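Local coordinates for peroxiredoxin 6 (Arenicola marina, PDB 2V2G), which probably acts as a thiol-dependent peroxidase that reduces hydrogen peroxide to water and organic hydroperoxides to alcohols, at residues Asp40-Pro43 with Val44-Thr47; Cys71-Val74 with Ala75-Lys78. The protein carries 1 engineered substitution. All coordinates share one frame; numbering follows the deposited sequence.

Contact 1: Asp40-Pro43 with Val44-Thr47. Engineered in segment 44-47: Ser45 (natural residue Cys). With BEZ (benzoic acid), chain E.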
loop_
_atom_site.group_PDB
_atom_site.type_symbol
_atom_site.label_atom_id
_atom_site.label_comp_id
_atom_site.label_asym_id
_atom_site.label_seq_id
_atom_site.Cartn_x
_atom_site.Cartn_y
_atom_site.Cartn_z
ATOM N N ASP A 40 2.999 -20.366 6.448
ATOM C CA ASP A 40 3.537 -20.549 7.804
ATOM C C ASP A 40 4.919 -21.124 7.725
ATOM O O ASP A 40 5.279 -21.750 6.721
ATOM C CB ASP A 40 2.643 -21.470 8.658
ATOM C CG ASP A 40 1.258 -20.912 8.876
ATOM O OD1 ASP A 40 0.923 -19.822 8.319
ATOM O OD2 ASP A 40 0.484 -21.632 9.577
ATOM N N PHE A 41 5.705 -20.937 8.793
ATOM C CA PHE A 41 7.054 -21.481 8.861
ATOM C C PHE A 41 7.954 -20.949 7.719
ATOM O O PHE A 41 8.759 -21.713 7.126
ATOM C CB PHE A 41 7.103 -23.042 8.881
ATOM C CG PHE A 41 6.233 -23.723 9.945
ATOM C CD1 PHE A 41 6.563 -23.681 11.304
ATOM C CD2 PHE A 41 5.092 -24.424 9.581
ATOM C CE1 PHE A 41 5.778 -24.306 12.262
ATOM C CE2 PHE A 41 4.313 -25.057 10.533
ATOM C CZ PHE A 41 4.664 -25.003 11.889
ATOM N N THR A 42 7.775 -19.681 7.391
ATOM C CA THR A 42 8.683 -18.991 6.497
ATOM C C THR A 42 9.153 -17.703 7.156
ATOM O O THR A 42 8.445 -17.144 8.027
ATOM C CB THR A 42 8.030 -18.751 5.146
ATOM O OG1 THR A 42 6.899 -17.892 5.349
ATOM C CG2 THR A 42 7.656 -20.069 4.500
ATOM N N PRO A 43 10.393 -17.266 6.804
ATOM C CA PRO A 43 11.126 -16.274 7.634
ATOM C C PRO A 43 10.541 -14.868 7.634
ATOM O O PRO A 43 10.319 -14.278 8.697
ATOM C CB PRO A 43 12.571 -16.330 7.086
ATOM C CG PRO A 43 12.439 -16.903 5.713
ATOM C CD PRO A 43 11.263 -17.861 5.760
ATOM N N VAL A 44 10.352 -14.261 6.467
ATOM C CA VAL A 44 9.753 -12.880 6.451
ATOM C C VAL A 44 8.401 -12.842 7.150
ATOM O O VAL A 44 8.127 -11.942 7.906
ATOM C CB VAL A 44 9.681 -12.273 5.006
ATOM C CG1 VAL A 44 8.795 -10.983 4.958
ATOM C CG2 VAL A 44 11.156 -12.039 4.495
ATOM N N SER A 45 7.580 -13.846 6.849
ATOM C CA SER A 45 6.245 -13.967 7.441
ATOM C C SER A 45 6.345 -13.984 8.963
ATOM O O SER A 45 5.515 -13.342 9.656
ATOM C CB SER A 45 5.534 -15.202 6.978
ATOM O OG SER A 45 5.241 -15.135 5.582
ATOM N N THR A 46 7.359 -14.653 9.463
ATOM C CA THR A 46 7.576 -14.734 10.932
ATOM C C THR A 46 7.936 -13.363 11.470
ATOM O O THR A 46 7.381 -12.895 12.485
ATOM C CB THR A 46 8.613 -15.805 11.328
ATOM O OG1 THR A 46 8.295 -17.046 10.727
ATOM C CG2 THR A 46 8.652 -16.088 12.890
ATOM N N THR A 47 8.875 -12.669 10.807
ATOM C CA THR A 47 9.180 -11.282 11.222
ATOM C C THR A 47 7.958 -10.346 11.213
ATOM O O THR A 47 7.835 -9.458 12.051
ATOM C CB THR A 47 10.339 -10.634 10.379
ATOM O OG1 THR A 47 9.896 -10.292 9.064
ATOM C CG2 THR A 47 11.549 -11.598 10.321
HETATM C C BEZ E . 9.103 -15.639 3.578
HETATM O O1 BEZ E . 10.400 -15.517 3.737
HETATM O O2 BEZ E . 8.139 -15.381 4.418
HETATM C C1 BEZ E . 8.806 -16.198 2.235
HETATM C C2 BEZ E . 7.613 -16.860 2.017
HETATM C C3 BEZ E . 7.363 -17.382 0.778
HETATM C C4 BEZ E . 8.334 -17.293 -0.220
HETATM C C5 BEZ E . 9.538 -16.602 -0.022
HETATM C C6 BEZ E . 9.784 -16.056 1.233
HETATM O O HOH W 1 5.329 -16.911 3.734
#
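The N-terminal turn of helix 43-54 carries the probable peroxidatic position, the engineered Ser45 standing where the natural chain has cysteine, with Thr42 at the N-cap. Benzoic acid sits over the start of this turn, and each carboxylate oxygen takes the N-H of one of two successive residues: Val44 N reaches O1 at 3.0 Å and Ser45 N reaches O2 at 2.9 Å. Thr42 OG1, set between its backbone N and carbonyl carbon (chi1 63°), lies 3.0 Å from the same O2; its strongest polar partner is Arg39 O. A water bridges Thr42 OG1 and Ser45 OG, accepting from Ser45 OG at 2.6 Å; Arg128 grips both this hydroxyl and the ligand. Behind the pocket, Thr42 O takes two donors, Thr46 N at 3.1 Å and Thr46 OG1 at 2.7 Å, the hydroxyl approaching from above the carbonyl plane. With an alanine here the hydroxyl is gone, which would probably leave Thr42 O one bond of the pair and Trp80 NE1 without this partner. Val44 and Thr47 pack on Thr173 and Pro174 of the second subunit. Pro38, Thr42 and position 45 together spell the Pro-x-x-x-Thr-x-x-Cys signature of the peroxiredoxin active site.

Contact 2: Cys71-Val74 with Ala75-Lys78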
loop_
_atom_site.group_PDB
_atom_site.type_symbol
_atom_site.label_atom_id
_atom_site.label_comp_id
_atom_site.label_asym_id
_atom_site.label_seq_id
_atom_site.Cartn_x
_atom_site.Cartn_y
_atom_site.Cartn_z
ATOM N N CYS A 71 -3.111 -19.702 3.521
ATOM C CA CYS A 71 -3.835 -20.903 3.031
ATOM C C CYS A 71 -3.469 -22.174 3.816
ATOM O O CYS A 71 -3.927 -23.249 3.507
ATOM C CB CYS A 71 -3.715 -21.135 1.525
ATOM S SG CYS A 71 -4.210 -19.685 0.519
ATOM N N ASP A 72 -2.645 -22.038 4.844
ATOM C CA ASP A 72 -2.300 -23.200 5.666
ATOM C C ASP A 72 -3.442 -23.600 6.618
ATOM O O ASP A 72 -4.393 -22.849 6.814
ATOM C CB ASP A 72 -1.049 -22.883 6.482
ATOM C CG ASP A 72 0.168 -22.668 5.597
ATOM O OD1 ASP A 72 0.672 -23.677 5.032
ATOM O OD2 ASP A 72 0.572 -21.481 5.442
ATOM N N ASN A 73 -3.315 -24.768 7.232
ATOM C CA ASN A 73 -4.319 -25.260 8.143
ATOM C C ASN A 73 -4.163 -24.719 9.571
ATOM O O ASN A 73 -3.117 -24.171 9.949
ATOM C CB ASN A 73 -4.439 -26.811 8.092
ATOM C CG ASN A 73 -3.213 -27.539 8.642
ATOM O OD1 ASN A 73 -2.560 -27.076 9.565
ATOM N ND2 ASN A 73 -2.926 -28.696 8.092
ATOM N N VAL A 74 -5.203 -24.871 10.367
ATOM C CA VAL A 74 -5.223 -24.308 11.723
ATOM C C VAL A 74 -4.137 -24.929 12.652
ATOM O O VAL A 74 -3.518 -24.230 13.467
ATOM C CB VAL A 74 -6.639 -24.442 12.358
ATOM C CG1 VAL A 74 -6.632 -23.993 13.856
ATOM C CG2 VAL A 74 -7.654 -23.664 11.544
ATOM N N ALA A 75 -3.909 -26.239 12.533
ATOM C CA ALA A 75 -2.862 -26.922 13.324
ATOM C C ALA A 75 -1.470 -26.332 13.082
ATOM O O ALA A 75 -0.727 -26.031 14.026
ATOM C CB ALA A 75 -2.908 -28.431 13.035
ATOM N N ASP A 76 -1.141 -26.084 11.813
ATOM C CA ASP A 76 0.100 -25.397 11.463
ATOM C C ASP A 76 0.164 -23.944 12.001
ATOM O O ASP A 76 1.199 -23.468 12.497
ATOM C CB ASP A 76 0.254 -25.386 9.941
ATOM C CG ASP A 76 0.832 -26.669 9.410
ATOM O OD1 ASP A 76 1.075 -27.579 10.201
ATOM O OD2 ASP A 76 0.995 -26.773 8.177
ATOM N N HIS A 77 -0.951 -23.232 11.937
ATOM C CA HIS A 77 -1.007 -21.898 12.525
ATOM C C HIS A 77 -0.710 -21.939 14.008
ATOM O O HIS A 77 0.059 -21.131 14.510
ATOM C CB HIS A 77 -2.374 -21.274 12.336
ATOM C CG HIS A 77 -2.705 -20.929 10.921
ATOM N ND1 HIS A 77 -3.993 -20.697 10.493
ATOM C CD2 HIS A 77 -1.907 -20.714 9.850
ATOM C CE1 HIS A 77 -3.961 -20.343 9.214
ATOM N NE2 HIS A 77 -2.715 -20.378 8.793
ATOM N N LYS A 78 -1.315 -22.880 14.717
ATOM C CA LYS A 78 -1.091 -22.976 16.163
ATOM C C LYS A 78 0.369 -23.282 16.496
ATOM O O LYS A 78 0.954 -22.629 17.360
ATOM C CB LYS A 78 -2.078 -23.951 16.817
ATOM C CG LYS A 78 -3.450 -23.272 17.063
ATOM C CD LYS A 78 -4.486 -24.161 17.772
ATOM C CE LYS A 78 -5.944 -23.687 17.506
ATOM N NZ LYS A 78 -6.873 -24.726 18.048
HETATM O O HOH W 2 -1.030 -26.207 6.428
HETATM O O HOH W 3 2.592 -24.889 6.812
#
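Asn73 has its CG lodged between its own backbone N and carbonyl carbon (chi1 68°), which swings OD1 forward over the first turn of the helix. There it accepts from Asp76 N at 2.8 Å, with the amide proton nearly in line (167°) and the donor almost straight ahead of the side-chain C=O. His77 has CG beside its backbone N (chi1 -69°), and this lays the ring back along the preceding loop: Asn73 O stands over one ring face, 3.4 Å from CG, while also receiving His77 N at 3.1 Å. At the far end of the ring, NE2 is held by Ser70 OG and comes 3.8 Å from Asp72 CB. Asn73 is thus a classical N-cap at the head of helix 74-88. Asp76 stands at the third helical position, where a capping box would return a direct bond to the N-cap amide; here a water fills in, accepting from Asn73 N at 2.8 Å and donating to Asp76 OD2. A second water donates to both Asp76 OD2 and Asp72 OD1, two like-charged oxygens 4.4 Å apart. Their repulsion is probably eased by these protons and by Arg39, whose NE forms a salt bridge with Asp72 OD1, while Asp72 OD2 turns to Ser70 OG. The helix start would also tend to stabilise the negative charge on Asp76. One turn on, the extended Lys78 lies alongside Val74, its CE 3.7 Å from CG1, and Lys78 N bonds to Val74 O at 2.9 Å.

Overall arrangement
Contacts 1 and 2 are two helix starts of the thioredoxin-like domain, each following a strand of the central sheet (31-36 and 64-70), with centres about 13 Å apart. They meet at the loop ahead of the active-site helix: Asp40 N probably donates to Asp72 OD2 at 2.9 Å, and the Phe41 ring packs by CZ against Asp76 O at 3.8 Å. Ser70 ties them again, its hydroxyl also bonding Asp40 OD1. Arg39, just before contact 1, reaches both. Contact 2 lies outside the pocket, the side chain of Asp72 about 8 Å from that of Ser45 and about 9 Å from the benzoic acid.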